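Local structure of HMTCP-1 (Homo sapiens, 1A1X) at residues Glu19-Asp24 with Val50-Ala55; Arg28-Val33 with Gln98-Lys103; Leu41-Gln46 with Ser64-Met69. The protein binds the PH domains of the kinases AKT1 and AKT2, enhances their phosphorylation and activation, and is a proto-oncogene product implicated in T cell malignancies. All coordinates share one frame; numbering follows the deposited sequence.

All three contacts belong to one closed antiparallel beta-barrel, the fold of this TCL1-family protein, and their strands lie side by side in it. Contact 1 lies on the barrel surface, its centre about 12 Å from that of contact 2, and the two are joined where Gly20 O meets Ala32 N at 2.7 Å, between adjacent strands. Contacts 2 and 3 are closer, with centres about 8 Å apart: strand 41-46 of contact 3 runs between the two strands of contact 2, and Leu100 N sits 2.7 Å from Val45 O. Contacts 1 and 3, about 13 Å apart between centres, meet through Tyr22 OH and Pro67 O, 2.5 Å from each other.

Contact 1. Residues Glu19-Asp24 with Val50-Ala55; sequences EGIYRD and VPLGDA
Ile21 and Val50 mark the nearest approach of the two backbones, with their CA atoms 8.4 Å apart: too far for backbone pairing. Strand 21-24 belongs to the antiparallel beta-barrel, and the irregular residues 50-55 come from the long loop that follows strand 41-46 and passes over the barrel's outside. Along the strand the side chains alternate, so Ile21 faces the loop while Tyr22 turns the other way. The Ile21 and Val50 side chains point at one another and meet by their methyl ends. A chi1 of -57° sets Ile21 CG1 beside the backbone N and leaves CG2 anti to it, where that methyl comes 3.7 Å from Val50 CG2; Ile21 CD1 touches the same Val50 methyl at 4.0 Å. Beta-branched residues suit this place, since they favour an extended backbone and carry methyls close to it. Leu52 adds a longer apolar arm: its CD2 lies 4.1 Å from Ile21 CG2. Its other methyl serves Arg23, whose long chain supplies apolar length beneath a charged end. Arg23 CD lies 3.6 Å from Leu52 CD1, and the bend at chi3 (-62°) turns the guanidinium so that NH1 comes 3.2 Å from the same methyl, oblique to the guanidinium plane.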
ATOM      1  N   GLU A  19     -13.096 -16.022 -12.385  1.00 12.93           N
ATOM      2  CA  GLU A  19     -11.856 -16.057 -11.616  1.00 16.07           C
ATOM      3  C   GLU A  19     -11.183 -14.691 -11.635  1.00 11.82           C
ATOM      4  O   GLU A  19     -10.891 -14.163 -12.701  1.00 13.21           O
ATOM      5  CB  GLU A  19     -10.899 -17.106 -12.202  1.00 19.28           C
ATOM      6  CG  GLU A  19     -10.344 -18.119 -11.192  1.00 31.93           C
ATOM      7  CD  GLU A  19      -9.139 -17.610 -10.420  1.00 36.30           C
ATOM      8  OE1 GLU A  19      -9.314 -16.915  -9.395  1.00 43.02           O
ATOM      9  OE2 GLU A  19      -8.007 -17.924 -10.833  1.00 41.71           O
ATOM     10  N   GLY A  20     -11.006 -14.099 -10.459  1.00  9.32           N
ATOM     11  CA  GLY A  20     -10.361 -12.800 -10.371  1.00 10.78           C
ATOM     12  C   GLY A  20     -11.224 -11.566 -10.581  1.00 12.37           C
ATOM     13  O   GLY A  20     -10.742 -10.443 -10.393  1.00 11.40           O
ATOM     14  N   ILE A  21     -12.477 -11.750 -10.999  1.00 11.21           N
ATOM     15  CA  ILE A  21     -13.372 -10.615 -11.209  1.00 11.81           C
ATOM     16  C   ILE A  21     -14.559 -10.733 -10.266  1.00 13.84           C
ATOM     17  O   ILE A  21     -15.295 -11.723 -10.281  1.00 12.70           O
ATOM     18  CB  ILE A  21     -13.843 -10.501 -12.676  1.00 11.59           C
ATOM     19  CG1 ILE A  21     -12.634 -10.388 -13.603  1.00 15.04           C
ATOM     20  CG2 ILE A  21     -14.723  -9.243 -12.862  1.00 16.33           C
ATOM     21  CD1 ILE A  21     -12.986 -10.320 -15.080  1.00 22.83           C
ATOM     22  N   TYR A  22     -14.699  -9.723  -9.416  1.00 10.11           N
ATOM     23  CA  TYR A  22     -15.743  -9.666  -8.418  1.00 11.86           C
ATOM     24  C   TYR A  22     -16.707  -8.524  -8.683  1.00 14.44           C
ATOM     25  O   TYR A  22     -16.437  -7.639  -9.487  1.00 17.52           O
ATOM     26  CB  TYR A  22     -15.104  -9.464  -7.037  1.00  8.92           C
ATOM     27  CG  TYR A  22     -14.266 -10.637  -6.570  1.00  8.62           C
ATOM     28  CD1 TYR A  22     -12.998 -10.878  -7.106  1.00 10.70           C
ATOM     29  CD2 TYR A  22     -14.757 -11.528  -5.621  1.00  6.29           C
ATOM     30  CE1 TYR A  22     -12.250 -11.985  -6.707  1.00 13.66           C
ATOM     31  CE2 TYR A  22     -14.022 -12.632  -5.216  1.00  6.68           C
ATOM     32  CZ  TYR A  22     -12.773 -12.857  -5.761  1.00  8.01           C
ATOM     33  OH  TYR A  22     -12.055 -13.956  -5.365  1.00 14.82           O
ATOM     34  N   ARG A  23     -17.832  -8.549  -7.980  1.00 16.60           N
ATOM     35  CA  ARG A  23     -18.840  -7.495  -8.071  1.00 18.95           C
ATOM     36  C   ARG A  23     -19.293  -7.132  -6.656  1.00 15.47           C
ATOM     37  O   ARG A  23     -19.479  -8.018  -5.821  1.00 14.40           O
ATOM     38  CB  ARG A  23     -20.034  -7.946  -8.910  1.00 21.56           C
ATOM     39  CG  ARG A  23     -19.770  -7.943 -10.397  1.00 33.66           C
ATOM     40  CD  ARG A  23     -21.068  -7.985 -11.170  1.00 36.15           C
ATOM     41  NE  ARG A  23     -21.811  -9.206 -10.892  1.00 38.83           N
ATOM     42  CZ  ARG A  23     -22.684  -9.754 -11.730  1.00 45.05           C
ATOM     43  NH1 ARG A  23     -22.928  -9.187 -12.908  1.00 46.49           N
ATOM     44  NH2 ARG A  23     -23.303 -10.880 -11.394  1.00 46.39           N
ATOM     45  N   ASP A  24     -19.435  -5.840  -6.375  1.00 15.56           N
ATOM     46  CA  ASP A  24     -19.856  -5.401  -5.047  1.00 15.72           C
ATOM     47  C   ASP A  24     -21.361  -5.174  -4.989  1.00 14.47           C
ATOM     48  O   ASP A  24     -22.077  -5.485  -5.939  1.00 14.11           O
ATOM     49  CB  ASP A  24     -19.080  -4.147  -4.594  1.00 14.43           C
ATOM     50  CG  ASP A  24     -19.265  -2.950  -5.524  1.00 15.26           C
ATOM     51  OD1 ASP A  24     -20.270  -2.879  -6.244  1.00 11.84           O
ATOM     52  OD2 ASP A  24     -18.401  -2.059  -5.529  1.00 18.06           O
ATOM     53  N   VAL A  50     -14.831  -3.816 -16.177  1.00 15.30           N
ATOM     54  CA  VAL A  50     -14.413  -4.830 -17.140  1.00 16.37           C
ATOM     55  C   VAL A  50     -15.653  -5.529 -17.673  1.00 18.04           C
ATOM     56  O   VAL A  50     -16.719  -5.449 -17.065  1.00 16.50           O
ATOM     57  CB  VAL A  50     -13.451  -5.874 -16.509  1.00 18.68           C
ATOM     58  CG1 VAL A  50     -12.134  -5.220 -16.136  1.00 19.50           C
ATOM     59  CG2 VAL A  50     -14.080  -6.519 -15.286  1.00 16.54           C
ATOM     60  N   PRO A  51     -15.549  -6.181 -18.841  1.00 18.12           N
ATOM     61  CA  PRO A  51     -16.719  -6.869 -19.389  1.00 19.86           C
ATOM     62  C   PRO A  51     -17.058  -8.085 -18.552  1.00 21.43           C
ATOM     63  O   PRO A  51     -16.205  -8.623 -17.839  1.00 19.19           O
ATOM     64  CB  PRO A  51     -16.250  -7.276 -20.786  1.00 24.01           C
ATOM     65  CG  PRO A  51     -14.791  -7.519 -20.593  1.00 25.48           C
ATOM     66  CD  PRO A  51     -14.385  -6.340 -19.730  1.00 18.27           C
ATOM     67  N   LEU A  52     -18.322  -8.471 -18.586  1.00 19.15           N
ATOM     68  CA  LEU A  52     -18.766  -9.641 -17.851  1.00 21.07           C
ATOM     69  C   LEU A  52     -19.382 -10.597 -18.850  1.00 22.46           C
ATOM     70  O   LEU A  52     -20.189 -10.193 -19.688  1.00 27.86           O
ATOM     71  CB  LEU A  52     -19.806  -9.273 -16.791  1.00 21.76           C
ATOM     72  CG  LEU A  52     -19.319  -8.497 -15.571  1.00 23.20           C
ATOM     73  CD1 LEU A  52     -20.503  -8.148 -14.686  1.00 25.70           C
ATOM     74  CD2 LEU A  52     -18.308  -9.315 -14.807  1.00 21.63           C
ATOM     75  N   GLY A  53     -18.938 -11.845 -18.802  1.00 19.61           N
ATOM     76  CA  GLY A  53     -19.482 -12.857 -19.683  1.00 18.06           C
ATOM     77  C   GLY A  53     -20.272 -13.780 -18.782  1.00 17.91           C
ATOM     78  O   GLY A  53     -20.957 -13.316 -17.861  1.00 16.04           O
ATOM     79  N   ASP A  54     -20.140 -15.084 -19.003  1.00 17.80           N
ATOM     80  CA  ASP A  54     -20.842 -16.060 -18.177  1.00 19.56           C
ATOM     81  C   ASP A  54     -20.191 -16.164 -16.797  1.00 18.53           C
ATOM     82  O   ASP A  54     -18.980 -15.952 -16.659  1.00 16.74           O
ATOM     83  CB  ASP A  54     -20.794 -17.445 -18.831  1.00 20.87           C
ATOM     84  CG  ASP A  54     -21.383 -17.461 -20.229  1.00 14.70           C
ATOM     85  OD1 ASP A  54     -22.143 -16.540 -20.580  1.00 23.14           O
ATOM     86  OD2 ASP A  54     -21.077 -18.404 -20.981  1.00 20.21           O
ATOM     87  N   ALA A  55     -20.998 -16.461 -15.780  1.00 15.45           N
ATOM     88  CA  ALA A  55     -20.466 -16.646 -14.436  1.00 15.62           C
ATOM     89  C   ALA A  55     -19.764 -17.991 -14.498  1.00 17.34           C
ATOM     90  O   ALA A  55     -20.257 -18.920 -15.139  1.00 18.82           O
ATOM     91  CB  ALA A  55     -21.582 -16.690 -13.427  1.00 12.76           C
TER

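Contact 2. Residues Arg28-Val33 with Gln98-Lys103; sequences RTWVAV and QELLLK
Trp30 holds its CG anti to the carbonyl carbon (chi1 -72°), which throws the indole toward strand 97-104, while Gln98 sends its extended chain to meet it with CG anti to the backbone N (chi1 -168°). The ring presents its far corner: CH2 lies 3.7 Å from Gln98 OE1, which sits at the ring edge near its plane. The amide and indole planes stand 75° apart, so the two groups do not stack. OE1 is also hydrogen-bonded to His91, and the indole NE1 to Asp24. In the antiparallel barrel, strands 29-36 and 97-104 are not neighbours; strand 41-46 runs between them, and the nearest CA atoms, of Trp30 and Glu99, are 9.0 Å apart. A long, broad side chain suits that separation: the buried indole reaches past Val45 of the intervening strand to the next one. The side chains of Leu100 and Trp30 cross at about a right angle, with Leu100 CD1 4.1 Å from Trp30 CZ3, oblique to the ring, a flexible apolar filler beside it. Replacing Trp30 with an alanine would probably open a gap beside Leu100 and leave Asp24 without its indole N-H. Toward the partly exposed end, Arg28 forms a salt bridge with Asp24 through NH2, while its NH1 donates to a water 3.2 Å away in the guanidinium plane. The same water accepts a weak hydrogen bond from Gln98 NE2 at 3.3 Å.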
ATOM      1  N   ARG A  28     -20.706  -2.985  -9.330  1.00 17.12           N
ATOM      2  CA  ARG A  28     -19.458  -2.525  -9.915  1.00 15.88           C
ATOM      3  C   ARG A  28     -18.454  -3.673  -9.891  1.00 14.06           C
ATOM      4  O   ARG A  28     -18.434  -4.480  -8.959  1.00 11.98           O
ATOM      5  CB  ARG A  28     -18.904  -1.345  -9.125  1.00 15.62           C
ATOM      6  CG  ARG A  28     -19.769  -0.113  -9.190  1.00 15.16           C
ATOM      7  CD  ARG A  28     -19.153   0.989  -8.390  1.00 18.63           C
ATOM      8  NE  ARG A  28     -18.871   0.536  -7.037  1.00 21.42           N
ATOM      9  CZ  ARG A  28     -18.248   1.263  -6.119  1.00 26.57           C
ATOM     10  NH1 ARG A  28     -17.835   2.493  -6.411  1.00 29.04           N
ATOM     11  NH2 ARG A  28     -18.033   0.759  -4.910  1.00 28.28           N
ATOM     12  N   THR A  29     -17.635  -3.760 -10.929  1.00 12.54           N
ATOM     13  CA  THR A  29     -16.644  -4.821 -10.998  1.00 14.08           C
ATOM     14  C   THR A  29     -15.300  -4.432 -10.379  1.00 13.70           C
ATOM     15  O   THR A  29     -14.887  -3.270 -10.415  1.00 11.99           O
ATOM     16  CB  THR A  29     -16.434  -5.311 -12.442  1.00 13.34           C
ATOM     17  OG1 THR A  29     -16.128  -4.201 -13.283  1.00 12.89           O
ATOM     18  CG2 THR A  29     -17.680  -6.000 -12.956  1.00 17.38           C
ATOM     19  N   TRP A  30     -14.656  -5.417  -9.764  1.00 12.04           N
ATOM     20  CA  TRP A  30     -13.357  -5.257  -9.130  1.00  8.73           C
ATOM     21  C   TRP A  30     -12.482  -6.369  -9.668  1.00 10.06           C
ATOM     22  O   TRP A  30     -12.944  -7.499  -9.804  1.00 12.46           O
ATOM     23  CB  TRP A  30     -13.486  -5.422  -7.627  1.00  9.80           C
ATOM     24  CG  TRP A  30     -14.163  -4.296  -6.942  1.00 11.47           C
ATOM     25  CD1 TRP A  30     -15.502  -4.024  -6.934  1.00 13.90           C
ATOM     26  CD2 TRP A  30     -13.543  -3.297  -6.125  1.00 10.96           C
ATOM     27  NE1 TRP A  30     -15.754  -2.920  -6.160  1.00 13.05           N
ATOM     28  CE2 TRP A  30     -14.570  -2.452  -5.649  1.00 12.91           C
ATOM     29  CE3 TRP A  30     -12.220  -3.034  -5.745  1.00  8.88           C
ATOM     30  CZ2 TRP A  30     -14.316  -1.362  -4.808  1.00 12.83           C
ATOM     31  CZ3 TRP A  30     -11.968  -1.948  -4.905  1.00  8.59           C
ATOM     32  CH2 TRP A  30     -13.013  -1.128  -4.447  1.00 10.12           C
ATOM     33  N   VAL A  31     -11.246  -6.047 -10.036  1.00 10.56           N
ATOM     34  CA  VAL A  31     -10.313  -7.047 -10.552  1.00  9.81           C
ATOM     35  C   VAL A  31      -9.327  -7.380  -9.435  1.00 13.48           C
ATOM     36  O   VAL A  31      -8.696  -6.480  -8.861  1.00 14.18           O
ATOM     37  CB  VAL A  31      -9.538  -6.524 -11.794  1.00 11.63           C
ATOM     38  CG1 VAL A  31      -8.491  -7.535 -12.231  1.00 13.21           C
ATOM     39  CG2 VAL A  31     -10.503  -6.242 -12.946  1.00 13.94           C
ATOM     40  N   ALA A  32      -9.213  -8.665  -9.111  1.00 12.15           N
ATOM     41  CA  ALA A  32      -8.311  -9.098  -8.053  1.00 11.67           C
ATOM     42  C   ALA A  32      -7.112  -9.882  -8.572  1.00 13.21           C
ATOM     43  O   ALA A  32      -7.259 -10.793  -9.384  1.00 12.93           O
ATOM     44  CB  ALA A  32      -9.068  -9.915  -7.010  1.00  9.35           C
ATOM     45  N   VAL A  33      -5.924  -9.498  -8.112  1.00 10.78           N
ATOM     46  CA  VAL A  33      -4.704 -10.178  -8.497  1.00 11.43           C
ATOM     47  C   VAL A  33      -3.994 -10.681  -7.245  1.00 13.65           C
ATOM     48  O   VAL A  33      -4.089 -10.077  -6.177  1.00 14.89           O
ATOM     49  CB  VAL A  33      -3.730  -9.273  -9.317  1.00 11.64           C
ATOM     50  CG1 VAL A  33      -4.374  -8.833 -10.616  1.00 15.29           C
ATOM     51  CG2 VAL A  33      -3.270  -8.074  -8.502  1.00 15.10           C
ATOM     52  N   GLN A  98      -9.621   3.129  -7.412  1.00 11.13           N
ATOM     53  CA  GLN A  98      -9.760   2.720  -6.017  1.00  9.24           C
ATOM     54  C   GLN A  98      -9.092   1.349  -5.849  1.00 11.25           C
ATOM     55  O   GLN A  98      -9.329   0.425  -6.640  1.00  9.57           O
ATOM     56  CB  GLN A  98     -11.235   2.648  -5.624  1.00 11.50           C
ATOM     57  CG  GLN A  98     -11.469   2.512  -4.137  1.00 20.05           C
ATOM     58  CD  GLN A  98     -12.940   2.559  -3.775  1.00 21.93           C
ATOM     59  OE1 GLN A  98     -13.334   2.160  -2.678  1.00 24.81           O
ATOM     60  NE2 GLN A  98     -13.762   3.050  -4.699  1.00 24.35           N
ATOM     61  N   GLU A  99      -8.271   1.222  -4.811  1.00 12.43           N
ATOM     62  CA  GLU A  99      -7.546  -0.018  -4.582  1.00 11.35           C
ATOM     63  C   GLU A  99      -7.568  -0.541  -3.148  1.00 10.20           C
ATOM     64  O   GLU A  99      -7.371   0.211  -2.197  1.00  9.87           O
ATOM     65  CB  GLU A  99      -6.091   0.153  -5.037  1.00  9.36           C
ATOM     66  CG  GLU A  99      -5.198  -1.016  -4.673  1.00 14.16           C
ATOM     67  CD  GLU A  99      -3.762  -0.799  -5.074  1.00 13.26           C
ATOM     68  OE1 GLU A  99      -3.457  -0.864  -6.279  1.00 18.35           O
ATOM     69  OE2 GLU A  99      -2.927  -0.586  -4.185  1.00 13.98           O
ATOM     70  N   LEU A 100      -7.810  -1.842  -3.009  1.00 10.42           N
ATOM     71  CA  LEU A 100      -7.803  -2.497  -1.706  1.00  8.12           C
ATOM     72  C   LEU A 100      -6.609  -3.418  -1.708  1.00  7.89           C
ATOM     73  O   LEU A 100      -6.318  -4.039  -2.730  1.00  8.59           O
ATOM     74  CB  LEU A 100      -9.053  -3.351  -1.498  1.00 10.38           C
ATOM     75  CG  LEU A 100     -10.390  -2.698  -1.152  1.00  8.57           C
ATOM     76  CD1 LEU A 100     -11.490  -3.744  -1.235  1.00 12.70           C
ATOM     77  CD2 LEU A 100     -10.328  -2.089   0.235  1.00 11.56           C
ATOM     78  N   LEU A 101      -5.862  -3.425  -0.607  1.00  8.76           N
ATOM     79  CA  LEU A 101      -4.730  -4.329  -0.466  1.00 10.93           C
ATOM     80  C   LEU A 101      -5.086  -5.215   0.723  1.00 12.06           C
ATOM     81  O   LEU A 101      -5.098  -4.760   1.875  1.00 13.11           O
ATOM     82  CB  LEU A 101      -3.407  -3.593  -0.220  1.00  9.65           C
ATOM     83  CG  LEU A 101      -2.235  -4.588  -0.176  1.00 11.27           C
ATOM     84  CD1 LEU A 101      -2.067  -5.244  -1.539  1.00 11.25           C
ATOM     85  CD2 LEU A 101      -0.945  -3.902   0.271  1.00 12.23           C
ATOM     86  N   LEU A 102      -5.419  -6.470   0.416  1.00 12.14           N
ATOM     87  CA  LEU A 102      -5.831  -7.466   1.406  1.00 12.70           C
ATOM     88  C   LEU A 102      -4.754  -8.486   1.737  1.00 11.45           C
ATOM     89  O   LEU A 102      -4.050  -8.967   0.856  1.00 14.27           O
ATOM     90  CB  LEU A 102      -7.062  -8.222   0.896  1.00  9.65           C
ATOM     91  CG  LEU A 102      -8.273  -7.391   0.484  1.00 12.23           C
ATOM     92  CD1 LEU A 102      -9.394  -8.298  -0.030  1.00 11.94           C
ATOM     93  CD2 LEU A 102      -8.735  -6.574   1.673  1.00 11.88           C
ATOM     94  N   LYS A 103      -4.684  -8.865   3.005  1.00 10.60           N
ATOM     95  CA  LYS A 103      -3.706  -9.840   3.443  1.00 10.78           C
ATOM     96  C   LYS A 103      -4.406 -10.978   4.169  1.00  8.25           C
ATOM     97  O   LYS A 103      -5.090 -10.752   5.168  1.00  9.80           O
ATOM     98  CB  LYS A 103      -2.681  -9.183   4.374  1.00 14.08           C
ATOM     99  CG  LYS A 103      -1.545 -10.114   4.806  1.00 12.97           C
ATOM    100  CD  LYS A 103      -0.574  -9.413   5.726  1.00 18.27           C
ATOM    101  CE  LYS A 103       0.531 -10.350   6.130  1.00 19.25           C
ATOM    102  NZ  LYS A 103       1.575  -9.667   6.928  1.00 26.24           N
TER
HETATM  103  O   HOH W   1     -16.778   4.121  -3.853  1.00 42.89           O

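Contact 3. Residues Leu41-Gln46 with Ser64-Met69; sequences LRARVQ and SQLPLM
The side chains of Leu41 and Gln65 pass one another at a slant, a leucine methyl meeting the glutamine amide. Leu41 carries CG anti to its backbone N (chi1 -175°), and its CD1 comes 3.4 Å from Gln65 NE2; the methyl sits over the face of the amide, almost directly above NE2, rather than in line with its N-H bonds. The glutamine is extended beyond CG, which gives it the length to reach this methyl and still use its polar end: NE2 is hydrogen-bonded to Glu36. Such a residue suits an exposed loop position, covering an apolar neighbour with its chain while its amide is satisfied elsewhere. Deeper in, Ala43 and Leu66 form a purely apolar pair. Leu66 does not aim its CB straight at the strand; it is CD1 that arrives, 4.1 Å from Ala43 CB. Its chi2 of 11° leaves CD1 nearly eclipsed with CA, an unusual and probably strained conformation. Alanine fits on the strand because its single methyl lets the bulkier leucine lie against it. The backbone at Leu66 is held in part by an ST turn in which its N donates to Ser64 OG at 3.2 Å, and that oxygen is also hydrogen-bonded to Glu19. Leu66 and Leu41 both touch Val34 of strand 29-36, while Trp86 of strand 85-94 packs against Leu41, Ala43 and Pro67. Segment 64-69 forms most of the connection from the short helix 58-61 into strand 69-73 and packs on the closed antiparallel beta-barrel of the TCL1 family at strand 41-46, which pairs with strands 29-36 and 97-104.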
ATOM      1  N   LEU A  41      -0.028 -14.569   1.756  1.00 16.59           N
ATOM      2  CA  LEU A  41      -0.632 -14.165   0.510  1.00 11.19           C
ATOM      3  C   LEU A  41      -1.403 -12.861   0.631  1.00 10.44           C
ATOM      4  O   LEU A  41      -2.071 -12.603   1.634  1.00  6.65           O
ATOM      5  CB  LEU A  41      -1.549 -15.286   0.029  1.00 15.40           C
ATOM      6  CG  LEU A  41      -2.200 -15.132  -1.336  1.00 17.96           C
ATOM      7  CD1 LEU A  41      -2.089 -16.442  -2.093  1.00 22.78           C
ATOM      8  CD2 LEU A  41      -3.636 -14.695  -1.174  1.00 17.63           C
ATOM      9  N   ARG A  42      -1.261 -12.028  -0.390  1.00  9.43           N
ATOM     10  CA  ARG A  42      -1.953 -10.747  -0.472  1.00 12.78           C
ATOM     11  C   ARG A  42      -2.746 -10.710  -1.775  1.00 10.33           C
ATOM     12  O   ARG A  42      -2.396 -11.378  -2.747  1.00 13.14           O
ATOM     13  CB  ARG A  42      -0.964  -9.569  -0.476  1.00 10.56           C
ATOM     14  CG  ARG A  42      -0.318  -9.246   0.875  1.00 13.78           C
ATOM     15  CD  ARG A  42       0.147  -7.779   0.924  1.00 15.67           C
ATOM     16  NE  ARG A  42       1.017  -7.503   2.069  1.00 15.51           N
ATOM     17  CZ  ARG A  42       2.347  -7.466   2.022  1.00 12.10           C
ATOM     18  NH1 ARG A  42       2.989  -7.680   0.882  1.00 11.66           N
ATOM     19  NH2 ARG A  42       3.043  -7.230   3.123  1.00 13.24           N
ATOM     20  N   ALA A  43      -3.841  -9.964  -1.771  1.00 10.52           N
ATOM     21  CA  ALA A  43      -4.657  -9.798  -2.964  1.00  9.84           C
ATOM     22  C   ALA A  43      -4.795  -8.297  -3.154  1.00  8.98           C
ATOM     23  O   ALA A  43      -5.085  -7.581  -2.210  1.00 12.92           O
ATOM     24  CB  ALA A  43      -6.024 -10.433  -2.779  1.00  8.83           C
ATOM     25  N   ARG A  44      -4.490  -7.816  -4.349  1.00  8.69           N
ATOM     26  CA  ARG A  44      -4.615  -6.399  -4.651  1.00  9.60           C
ATOM     27  C   ARG A  44      -5.871  -6.326  -5.507  1.00  8.62           C
ATOM     28  O   ARG A  44      -5.965  -6.977  -6.541  1.00 15.33           O
ATOM     29  CB  ARG A  44      -3.383  -5.902  -5.406  1.00  8.69           C
ATOM     30  CG  ARG A  44      -3.330  -4.394  -5.577  1.00 11.48           C
ATOM     31  CD  ARG A  44      -1.889  -3.924  -5.683  1.00 14.85           C
ATOM     32  NE  ARG A  44      -1.189  -4.580  -6.774  1.00 20.01           N
ATOM     33  CZ  ARG A  44      -1.218  -4.178  -8.040  1.00 25.11           C
ATOM     34  NH1 ARG A  44      -1.918  -3.107  -8.391  1.00 28.22           N
ATOM     35  NH2 ARG A  44      -0.531  -4.844  -8.954  1.00 25.52           N
ATOM     36  N   VAL A  45      -6.868  -5.597  -5.024  1.00 11.50           N
ATOM     37  CA  VAL A  45      -8.147  -5.512  -5.717  1.00 12.07           C
ATOM     38  C   VAL A  45      -8.444  -4.077  -6.124  1.00 12.67           C
ATOM     39  O   VAL A  45      -8.463  -3.174  -5.284  1.00 13.12           O
ATOM     40  CB  VAL A  45      -9.303  -6.050  -4.809  1.00 12.86           C
ATOM     41  CG1 VAL A  45     -10.491  -6.439  -5.648  1.00 12.39           C
ATOM     42  CG2 VAL A  45      -8.829  -7.241  -3.959  1.00 10.08           C
ATOM     43  N   GLN A  46      -8.670  -3.882  -7.421  1.00  9.87           N
ATOM     44  CA  GLN A  46      -8.956  -2.564  -7.969  1.00 12.52           C
ATOM     45  C   GLN A  46     -10.315  -2.484  -8.654  1.00 12.60           C
ATOM     46  O   GLN A  46     -10.711  -3.388  -9.400  1.00 10.34           O
ATOM     47  CB  GLN A  46      -7.860  -2.151  -8.958  1.00 12.62           C
ATOM     48  CG  GLN A  46      -6.502  -1.939  -8.321  1.00 16.77           C
ATOM     49  CD  GLN A  46      -5.481  -1.436  -9.312  1.00 19.44           C
ATOM     50  OE1 GLN A  46      -5.742  -1.399 -10.507  1.00 17.87           O
ATOM     51  NE2 GLN A  46      -4.308  -1.043  -8.819  1.00 14.24           N
ATOM     52  N   SER A  64      -9.021 -22.146  -7.009  1.00 28.60           N
ATOM     53  CA  SER A  64      -8.495 -20.784  -6.945  1.00 27.01           C
ATOM     54  C   SER A  64      -7.915 -20.389  -5.591  1.00 25.06           C
ATOM     55  O   SER A  64      -8.344 -20.893  -4.556  1.00 25.07           O
ATOM     56  CB  SER A  64      -9.595 -19.793  -7.330  1.00 25.98           C
ATOM     57  OG  SER A  64      -9.120 -18.459  -7.273  1.00 30.64           O
ATOM     58  N   GLN A  65      -6.939 -19.484  -5.605  1.00 20.79           N
ATOM     59  CA  GLN A  65      -6.324 -18.988  -4.367  1.00 20.97           C
ATOM     60  C   GLN A  65      -7.216 -17.920  -3.707  1.00 17.84           C
ATOM     61  O   GLN A  65      -7.117 -17.655  -2.506  1.00 18.22           O
ATOM     62  CB  GLN A  65      -4.935 -18.406  -4.653  1.00 20.52           C
ATOM     63  CG  GLN A  65      -3.918 -19.435  -5.129  1.00 20.61           C
ATOM     64  CD  GLN A  65      -2.553 -18.823  -5.357  1.00 24.18           C
ATOM     65  OE1 GLN A  65      -2.307 -18.208  -6.389  1.00 27.16           O
ATOM     66  NE2 GLN A  65      -1.665 -18.972  -4.386  1.00 22.39           N
ATOM     67  N   LEU A  66      -8.065 -17.301  -4.519  1.00 16.91           N
ATOM     68  CA  LEU A  66      -9.005 -16.270  -4.077  1.00 17.29           C
ATOM     69  C   LEU A  66     -10.351 -16.923  -3.739  1.00 15.83           C
ATOM     70  O   LEU A  66     -10.729 -17.942  -4.334  1.00 14.50           O
ATOM     71  CB  LEU A  66      -9.183 -15.217  -5.181  1.00 19.92           C
ATOM     72  CG  LEU A  66      -8.272 -13.985  -5.202  1.00 21.14           C
ATOM     73  CD1 LEU A  66      -7.111 -14.125  -4.233  1.00 21.08           C
ATOM     74  CD2 LEU A  66      -7.792 -13.727  -6.621  1.00 20.36           C
ATOM     75  N   PRO A  67     -11.111 -16.318  -2.814  1.00 14.35           N
ATOM     76  CA  PRO A  67     -12.411 -16.855  -2.402  1.00 14.67           C
ATOM     77  C   PRO A  67     -13.594 -16.532  -3.298  1.00 14.26           C
ATOM     78  O   PRO A  67     -13.510 -15.687  -4.195  1.00 13.77           O
ATOM     79  CB  PRO A  67     -12.589 -16.250  -1.012  1.00 12.70           C
ATOM     80  CG  PRO A  67     -12.009 -14.883  -1.189  1.00 16.82           C
ATOM     81  CD  PRO A  67     -10.754 -15.129  -2.017  1.00 14.43           C
ATOM     82  N   LEU A  68     -14.697 -17.232  -3.045  1.00 13.52           N
ATOM     83  CA  LEU A  68     -15.940 -17.031  -3.783  1.00 13.91           C
ATOM     84  C   LEU A  68     -16.561 -15.707  -3.349  1.00 12.87           C
ATOM     85  O   LEU A  68     -17.259 -15.056  -4.125  1.00 11.98           O
ATOM     86  CB  LEU A  68     -16.939 -18.155  -3.488  1.00 12.66           C
ATOM     87  CG  LEU A  68     -16.623 -19.594  -3.886  1.00 17.85           C
ATOM     88  CD1 LEU A  68     -17.774 -20.482  -3.451  1.00 17.81           C
ATOM     89  CD2 LEU A  68     -16.414 -19.705  -5.380  1.00 18.03           C
ATOM     90  N   MET A  69     -16.303 -15.311  -2.108  1.00 11.64           N
ATOM     91  CA  MET A  69     -16.858 -14.069  -1.597  1.00 16.65           C
ATOM     92  C   MET A  69     -16.116 -13.509  -0.396  1.00 16.10           C
ATOM     93  O   MET A  69     -15.513 -14.246   0.382  1.00 15.01           O
ATOM     94  CB  MET A  69     -18.313 -14.278  -1.193  1.00 20.53           C
ATOM     95  CG  MET A  69     -18.478 -15.267  -0.056  1.00 29.19           C
ATOM     96  SD  MET A  69     -19.594 -14.674   1.217  1.00 46.93           S
ATOM     97  CE  MET A  69     -18.449 -13.911   2.327  1.00 38.88           C
TER